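Local coordinates for hypothetical protein SA0798 (Staphylococcus aureus subsp. aureus N315, PDB 1XG8) that is of unknown function but has a thioredoxin-like architecture, a small mixed beta sheet flanked by helices, and belongs to the DUF1462 family, at residues P37-K40 with R41-N45; T63-D66 with L67-I70; T101-I104 with D105-V109. All coordinates share one frame; numbering follows the deposited sequence.

Contact 1. Residues P37-K40 with R41-N45; sequences PLLK and RKYPN
Leu38 and Lys42, one turn apart near the end of helix 28-42, cross at a slant: CD1 of Leu38 reaches the aliphatic end of the lysine, 3.8 Å from Lys42 CE, with CD also close by. The leucine side chain starts out away from the following turn, but with CG opposite the backbone N (chi1 -180°) its branch comes back near it. The lysine passes over the carbonyl of Leu38 before its end leads off, its CG 3.5 Å from Leu38 O. A second oblique pair forms next to it, where Leu39 CD2 lies 4.2 Å from Tyr43 CD1. Leu39 O lies at the edge of the tyrosine ring, near its plane. On another side of the helix Arg41 folds back over the preceding turn; a bend at chi3 (51°) brings its guanidinium alongside Leu38, NH2 being 4.1 Å from Leu38 CA, while Pro37 O sits over one face, offset toward the rim.

Helical bonding runs out here. Lys42 N bonds to Leu38 O at 3.0 Å with an N-H...O angle of 162°, and the last link, Tyr43 N to Leu39 O, is 2.8 Å long. Tyr43 then leaves helical geometry, and Pro44, which has no backbone N-H to give, follows; its CA lies 3.6 Å from Lys40 O. Leu39 packs on Phe48 and Tyr50 of strand 48-54. Chemically, the helix end is divided: Leu38, Leu39 and Tyr43 are buried, the last with a hydroxyl that is probably hydrogen-bonded to the carboxylate of Asp105 in helix 97-110, while Lys40, Arg41 and Lys42 bring positive charge to the exposed surface.

Contact 2. Residues T63-D66 with L67-I70; sequences TDHD and LQFI
His65 overlaps the amide end of Gln68: the two side chains lie side by side and point the same way, with Gln68 NE2 3.3 Å from His65 CD2. NE2 and CD of the glutamine sit at the ring edge, near its plane, so this is an edge contact; the amide plane is turned 63° from the ring. Gln68 reaches it with CG beside its carbonyl carbon (chi1 164°) and the chain running on extended. On the next turn Phe69 CD2 comes 3.3 Å from His65 O, and Ile70 CG1 lies 3.0 Å from Asp66 O, both beside carbonyls that accept backbone bonds from those same residues.

Thr63 and Asp66 form a capping box at the start of helix 64-74. Asp66 N gives its hydrogen to Thr63 OG1 at 2.7 Å, and His65 N does so weakly; Thr63 N, the N-cap amide, returns one to Asp66 OD2 at 2.8 Å, from above the carboxylate plane. Phe69 packs on strand 82-85. The buried carboxylate is gripped at both oxygens, since OD1 bonds to Tyr13 of strand 8-14, fastening the helix start to the sheet; the nearby helix N-terminus would probably favour its anionic form.

Contact 3. Residues T101-I104 with D105-V109; sequences TRFI and DQKLV
The ring of Phe103 is met obliquely by Lys107, one turn later: NZ lies 3.9 Å from Phe103 CZ, and CD and CE of the lysine come near CE2. The two side chains run side by side and point the same way. The phenylalanine side chain sets off away from the following turn, but chi1 of -178° lays CG beside the carbonyl carbon and brings the far end of the ring back near the lysine. The ammonium ends in a salt bridge with Glu88 of strand 88-92, and Phe103 touches that same glutamate and Val90.

The other flat group here, the Asp105 carboxylate, has Thr101 O over one face, squarely above the carboxylate carbon and 3.0 Å from CG. A water bridges the two side chains, donating to Asp105 OD2 at 2.8 Å and lying 2.7 Å from Thr101 OG1. The remaining oxygen, OD1, probably pairs with Tyr43. On the inward side of the helix, buried Ile104 and partly exposed Leu108 also lie side by side, with Ile104 CG2 4.1 Å from Leu108 CG, forming an apolar pair.

Backbone bonds one turn apart join Asp105 N to Thr101 O, short at 2.7 Å and nearly straight at 167°, and Leu108 N to Ile104 O. Lys107 N instead bonds weakly to Ile104 O. Ile104 also packs against Leu39 of helix 28-42 and Met85 of strand 82-85, placing the helix against both sheet and neighbouring helix. This is an amphipathic helix with i to i+4 side-chain pairs, and in position it corresponds to the C-terminal helix that packs on the sheet in thioredoxin-like folds, consistent with the clan of this family.

Overall arrangement
The three contacts come one after another along the chain, on helices 28-42, 64-74 and 97-110, which surround a mixed sheet of strand order 48-54, 8-14, 82-85, 88-92. Contacts 1 and 3 are neighbours, their centres 13 Å apart, and Tyr43, just past the end of helix 28-42, joins them by packing against helix 97-110. Contact 2 lies on the opposite side of the chain's centre from contact 1, with centres 26 Å apart, and 24 Å from contact 3, touching neither. Helices 28-42 and 97-110 thus pack together, while helix 64-74 lies apart from them, a layout consistent with the thioredoxin clan.

Contact 1. Residues P37-K40 with R41-N45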
loop_
_atom_site.group_PDB
_atom_site.type_symbol
_atom_site.label_atom_id
_atom_site.label_comp_id
_atom_site.label_asym_id
_atom_site.label_seq_id
_atom_site.Cartn_x
_atom_site.Cartn_y
_atom_site.Cartn_z
ATOM N N PRO A 37 8.785 -0.429 -8.768
ATOM C CA PRO A 37 9.349 0.237 -9.949
ATOM C C PRO A 37 8.577 1.496 -10.281
ATOM O O PRO A 37 9.151 2.510 -10.639
ATOM C CB PRO A 37 9.211 -0.814 -11.047
ATOM C CG PRO A 37 9.236 -2.092 -10.302
ATOM C CD PRO A 37 8.352 -1.789 -9.116
ATOM N N LEU A 38 7.259 1.409 -10.169
ATOM C CA LEU A 38 6.380 2.535 -10.444
ATOM C C LEU A 38 6.860 3.810 -9.753
ATOM O O LEU A 38 7.100 4.826 -10.395
ATOM C CB LEU A 38 4.969 2.210 -9.957
ATOM C CG LEU A 38 3.895 3.279 -10.161
ATOM C CD1 LEU A 38 3.569 3.387 -11.641
ATOM C CD2 LEU A 38 2.649 2.920 -9.356
ATOM N N LEU A 39 6.997 3.748 -8.434
ATOM C CA LEU A 39 7.412 4.908 -7.663
ATOM C C LEU A 39 8.848 5.330 -7.941
ATOM O O LEU A 39 9.149 6.528 -7.982
ATOM C CB LEU A 39 7.225 4.631 -6.176
ATOM C CG LEU A 39 5.810 4.217 -5.790
ATOM C CD1 LEU A 39 5.727 4.127 -4.280
ATOM C CD2 LEU A 39 4.801 5.218 -6.328
ATOM N N LYS A 40 9.732 4.354 -8.124
ATOM C CA LYS A 40 11.133 4.646 -8.412
ATOM C C LYS A 40 11.249 5.447 -9.708
ATOM O O LYS A 40 12.185 6.227 -9.897
ATOM C CB LYS A 40 11.929 3.347 -8.546
ATOM C CG LYS A 40 13.347 3.551 -9.082
ATOM C CD LYS A 40 14.061 2.231 -9.341
ATOM C CE LYS A 40 13.299 1.369 -10.338
ATOM N NZ LYS A 40 13.024 2.107 -11.606
ATOM N N ARG A 41 10.278 5.257 -10.594
ATOM C CA ARG A 41 10.260 5.930 -11.883
ATOM C C ARG A 41 9.557 7.288 -11.881
ATOM O O ARG A 41 10.056 8.251 -12.458
ATOM C CB ARG A 41 9.615 5.003 -12.912
ATOM C CG ARG A 41 9.312 5.628 -14.260
ATOM C CD ARG A 41 8.981 4.534 -15.256
ATOM N NE ARG A 41 7.961 3.615 -14.750
ATOM C CZ ARG A 41 8.038 2.287 -14.830
ATOM N NH1 ARG A 41 9.092 1.710 -15.394
ATOM N NH2 ARG A 41 7.057 1.531 -14.347
ATOM N N LYS A 42 8.404 7.367 -11.230
ATOM C CA LYS A 42 7.648 8.610 -11.179
ATOM C C LYS A 42 8.146 9.583 -10.118
ATOM O O LYS A 42 8.017 10.796 -10.285
ATOM C CB LYS A 42 6.167 8.303 -10.962
ATOM C CG LYS A 42 5.572 7.477 -12.089
ATOM C CD LYS A 42 4.101 7.219 -11.875
ATOM C CE LYS A 42 3.438 6.807 -13.177
ATOM N NZ LYS A 42 3.448 7.919 -14.169
ATOM N N TYR A 43 8.711 9.058 -9.033
ATOM C CA TYR A 43 9.235 9.914 -7.973
ATOM C C TYR A 43 10.662 9.514 -7.632
ATOM O O TYR A 43 10.945 9.019 -6.541
ATOM C CB TYR A 43 8.342 9.841 -6.737
ATOM C CG TYR A 43 6.889 10.111 -7.057
ATOM C CD1 TYR A 43 6.015 9.059 -7.349
ATOM C CD2 TYR A 43 6.396 11.418 -7.119
ATOM C CE1 TYR A 43 4.691 9.296 -7.695
ATOM C CE2 TYR A 43 5.065 11.668 -7.469
ATOM C CZ TYR A 43 4.223 10.596 -7.755
ATOM O OH TYR A 43 2.917 10.818 -8.112
ATOM N N PRO A 44 11.586 9.755 -8.573
ATOM C CA PRO A 44 13.021 9.465 -8.509
ATOM C C PRO A 44 13.717 10.057 -7.300
ATOM O O PRO A 44 14.628 9.447 -6.742
ATOM C CB PRO A 44 13.555 10.076 -9.799
ATOM C CG PRO A 44 12.373 10.086 -10.699
ATOM C CD PRO A 44 11.283 10.524 -9.790
ATOM N N ASN A 45 13.285 11.245 -6.894
ATOM C CA ASN A 45 13.914 11.920 -5.770
ATOM C C ASN A 45 13.323 11.610 -4.412
ATOM O O ASN A 45 13.762 12.165 -3.410
ATOM C CB ASN A 45 13.907 13.432 -5.994
ATOM C CG ASN A 45 14.580 13.828 -7.298
ATOM O OD1 ASN A 45 15.728 13.459 -7.552
ATOM N ND2 ASN A 45 13.865 14.580 -8.132
#

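Contact 2. Residues T63-D66 with L67-I70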
loop_
_atom_site.group_PDB
_atom_site.type_symbol
_atom_site.label_atom_id
_atom_site.label_comp_id
_atom_site.label_asym_id
_atom_site.label_seq_id
_atom_site.Cartn_x
_atom_site.Cartn_y
_atom_site.Cartn_z
ATOM N N THR A 63 2.843 -3.707 14.158
ATOM C CA THR A 63 2.600 -2.419 14.813
ATOM C C THR A 63 1.115 -2.257 15.145
ATOM O O THR A 63 0.285 -3.035 14.677
ATOM C CB THR A 63 3.032 -1.260 13.898
ATOM O OG1 THR A 63 2.215 -1.249 12.722
ATOM C CG2 THR A 63 4.481 -1.431 13.484
ATOM N N ASP A 64 0.771 -1.260 15.954
ATOM C CA ASP A 64 -0.634 -1.056 16.290
ATOM C C ASP A 64 -1.385 -0.738 15.013
ATOM O O ASP A 64 -2.596 -0.948 14.917
ATOM C CB ASP A 64 -0.826 0.104 17.267
ATOM C CG ASP A 64 -2.309 0.370 17.566
ATOM O OD1 ASP A 64 -2.943 -0.477 18.244
ATOM O OD2 ASP A 64 -2.842 1.413 17.111
ATOM N N HIS A 65 -0.654 -0.214 14.037
ATOM C CA HIS A 65 -1.237 0.124 12.751
ATOM C C HIS A 65 -1.347 -1.090 11.849
ATOM O O HIS A 65 -2.379 -1.288 11.205
ATOM C CB HIS A 65 -0.420 1.218 12.088
ATOM C CG HIS A 65 -0.798 2.584 12.548
ATOM N ND1 HIS A 65 0.125 3.580 12.770
ATOM C CD2 HIS A 65 -2.009 3.118 12.837
ATOM C CE1 HIS A 65 -0.500 4.671 13.178
ATOM N NE2 HIS A 65 -1.796 4.417 13.228
ATOM N N ASP A 66 -0.290 -1.898 11.797
ATOM C CA ASP A 66 -0.325 -3.110 10.987
ATOM C C ASP A 66 -1.559 -3.847 11.447
ATOM O O ASP A 66 -2.479 -4.125 10.676
ATOM C CB ASP A 66 0.884 -3.999 11.257
ATOM C CG ASP A 66 2.163 -3.395 10.764
ATOM O OD1 ASP A 66 2.110 -2.669 9.754
ATOM O OD2 ASP A 66 3.222 -3.651 11.371
ATOM N N LEU A 67 -1.565 -4.145 12.737
ATOM C CA LEU A 67 -2.667 -4.857 13.349
ATOM C C LEU A 67 -3.989 -4.144 13.093
ATOM O O LEU A 67 -5.014 -4.781 12.867
ATOM C CB LEU A 67 -2.398 -5.011 14.851
ATOM C CG LEU A 67 -3.368 -5.935 15.581
ATOM C CD1 LEU A 67 -4.638 -5.172 15.904
ATOM C CD2 LEU A 67 -3.672 -7.166 14.716
ATOM N N GLN A 68 -3.954 -2.818 13.113
ATOM C CA GLN A 68 -5.142 -2.012 12.878
ATOM C C GLN A 68 -5.742 -2.214 11.490
ATOM O O GLN A 68 -6.961 -2.312 11.351
ATOM C CB GLN A 68 -4.818 -0.538 13.085
ATOM C CG GLN A 68 -5.851 0.408 12.500
ATOM C CD GLN A 68 -5.722 1.805 13.066
ATOM O OE1 GLN A 68 -6.058 2.042 14.234
ATOM N NE2 GLN A 68 -5.217 2.737 12.254
ATOM N N PHE A 69 -4.896 -2.261 10.464
ATOM C CA PHE A 69 -5.380 -2.468 9.095
ATOM C C PHE A 69 -5.758 -3.934 8.853
ATOM O O PHE A 69 -6.771 -4.232 8.205
ATOM C CB PHE A 69 -4.316 -2.042 8.085
ATOM C CG PHE A 69 -4.179 -0.560 7.947
ATOM C CD1 PHE A 69 -5.223 0.197 7.421
ATOM C CD2 PHE A 69 -3.007 0.081 8.324
ATOM C CE1 PHE A 69 -5.100 1.567 7.271
ATOM C CE2 PHE A 69 -2.872 1.454 8.179
ATOM C CZ PHE A 69 -3.922 2.199 7.649
ATOM N N ILE A 70 -4.931 -4.840 9.376
ATOM C CA ILE A 70 -5.165 -6.271 9.238
ATOM C C ILE A 70 -6.530 -6.630 9.819
ATOM O O ILE A 70 -7.209 -7.527 9.325
ATOM C CB ILE A 70 -4.080 -7.077 9.962
ATOM C CG1 ILE A 70 -2.720 -6.803 9.314
ATOM C CG2 ILE A 70 -4.423 -8.562 9.913
ATOM C CD1 ILE A 70 -1.560 -7.514 9.970
#

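Contact 3. Residues T101-I104 with D105-V109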
loop_
_atom_site.group_PDB
_atom_site.type_symbol
_atom_site.label_atom_id
_atom_site.label_comp_id
_atom_site.label_asym_id
_atom_site.label_seq_id
_atom_site.Cartn_x
_atom_site.Cartn_y
_atom_site.Cartn_z
ATOM N N THR A 101 -0.595 7.755 -7.428
ATOM C CA THR A 101 0.051 9.011 -7.794
ATOM C C THR A 101 -0.620 10.252 -7.221
ATOM O O THR A 101 0.055 11.155 -6.715
ATOM C CB THR A 101 0.180 9.158 -9.337
ATOM O OG1 THR A 101 -1.114 9.077 -9.949
ATOM C CG2 THR A 101 1.089 8.069 -9.889
ATOM N N ARG A 102 -1.942 10.305 -7.283
ATOM C CA ARG A 102 -2.631 11.465 -6.754
ATOM C C ARG A 102 -2.440 11.609 -5.251
ATOM O O ARG A 102 -2.461 12.715 -4.726
ATOM C CB ARG A 102 -4.117 11.408 -7.112
ATOM C CG ARG A 102 -4.368 11.645 -8.591
ATOM C CD ARG A 102 -5.838 11.592 -8.945
ATOM N NE ARG A 102 -6.035 11.805 -10.377
ATOM C CZ ARG A 102 -7.220 11.845 -10.980
ATOM N NH1 ARG A 102 -8.336 11.685 -10.279
ATOM N NH2 ARG A 102 -7.293 12.054 -12.290
ATOM N N PHE A 103 -2.255 10.493 -4.558
ATOM C CA PHE A 103 -2.045 10.532 -3.113
ATOM C C PHE A 103 -0.693 11.193 -2.818
ATOM O O PHE A 103 -0.582 12.032 -1.932
ATOM C CB PHE A 103 -2.063 9.118 -2.527
ATOM C CG PHE A 103 -1.902 9.077 -1.028
ATOM C CD1 PHE A 103 -3.004 9.231 -0.194
ATOM C CD2 PHE A 103 -0.641 8.902 -0.450
ATOM C CE1 PHE A 103 -2.857 9.209 1.204
ATOM C CE2 PHE A 103 -0.482 8.879 0.946
ATOM C CZ PHE A 103 -1.595 9.033 1.775
ATOM N N ILE A 104 0.334 10.811 -3.568
ATOM C CA ILE A 104 1.662 11.382 -3.383
ATOM C C ILE A 104 1.715 12.811 -3.921
ATOM O O ILE A 104 2.180 13.725 -3.228
ATOM C CB ILE A 104 2.735 10.528 -4.090
ATOM C CG1 ILE A 104 2.844 9.172 -3.398
ATOM C CG2 ILE A 104 4.089 11.238 -4.065
ATOM C CD1 ILE A 104 3.783 8.229 -4.096
ATOM N N ASP A 105 1.235 13.004 -5.149
ATOM C CA ASP A 105 1.220 14.333 -5.767
ATOM C C ASP A 105 0.561 15.358 -4.863
ATOM O O ASP A 105 1.053 16.477 -4.711
ATOM C CB ASP A 105 0.473 14.299 -7.095
ATOM C CG ASP A 105 1.231 13.552 -8.160
ATOM O OD1 ASP A 105 2.406 13.184 -7.914
ATOM O OD2 ASP A 105 0.657 13.339 -9.250
ATOM N N GLN A 106 -0.559 14.968 -4.269
ATOM C CA GLN A 106 -1.289 15.843 -3.374
ATOM C C GLN A 106 -0.370 16.312 -2.254
ATOM O O GLN A 106 -0.418 17.478 -1.865
ATOM C CB GLN A 106 -2.501 15.109 -2.797
ATOM C CG GLN A 106 -3.388 15.959 -1.911
ATOM C CD GLN A 106 -2.707 16.361 -0.618
ATOM O OE1 GLN A 106 -2.050 15.542 0.034
ATOM N NE2 GLN A 106 -2.867 17.622 -0.231
ATOM N N LYS A 107 0.463 15.408 -1.738
ATOM C CA LYS A 107 1.399 15.747 -0.663
ATOM C C LYS A 107 2.478 16.715 -1.145
ATOM O O LYS A 107 2.756 17.720 -0.492
ATOM C CB LYS A 107 2.053 14.477 -0.111
ATOM C CG LYS A 107 1.263 13.807 1.001
ATOM C CD LYS A 107 1.751 12.390 1.233
ATOM C CE LYS A 107 1.508 11.930 2.662
ATOM N NZ LYS A 107 0.156 12.264 3.152
ATOM N N LEU A 108 3.073 16.407 -2.294
ATOM C CA LEU A 108 4.117 17.239 -2.883
ATOM C C LEU A 108 3.637 18.673 -3.068
ATOM O O LEU A 108 4.343 19.632 -2.745
ATOM C CB LEU A 108 4.531 16.681 -4.248
ATOM C CG LEU A 108 5.075 15.261 -4.252
ATOM C CD1 LEU A 108 5.450 14.868 -5.669
ATOM C CD2 LEU A 108 6.279 15.178 -3.323
ATOM N N VAL A 109 2.427 18.798 -3.601
ATOM C CA VAL A 109 1.804 20.084 -3.874
ATOM C C VAL A 109 1.397 20.857 -2.627
ATOM O O VAL A 109 1.516 22.073 -2.590
ATOM C CB VAL A 109 0.557 19.887 -4.790
ATOM C CG1 VAL A 109 -0.430 21.029 -4.625
ATOM C CG2 VAL A 109 1.002 19.779 -6.238
HETATM O O HOH W 1 -1.403 11.753 -10.267
#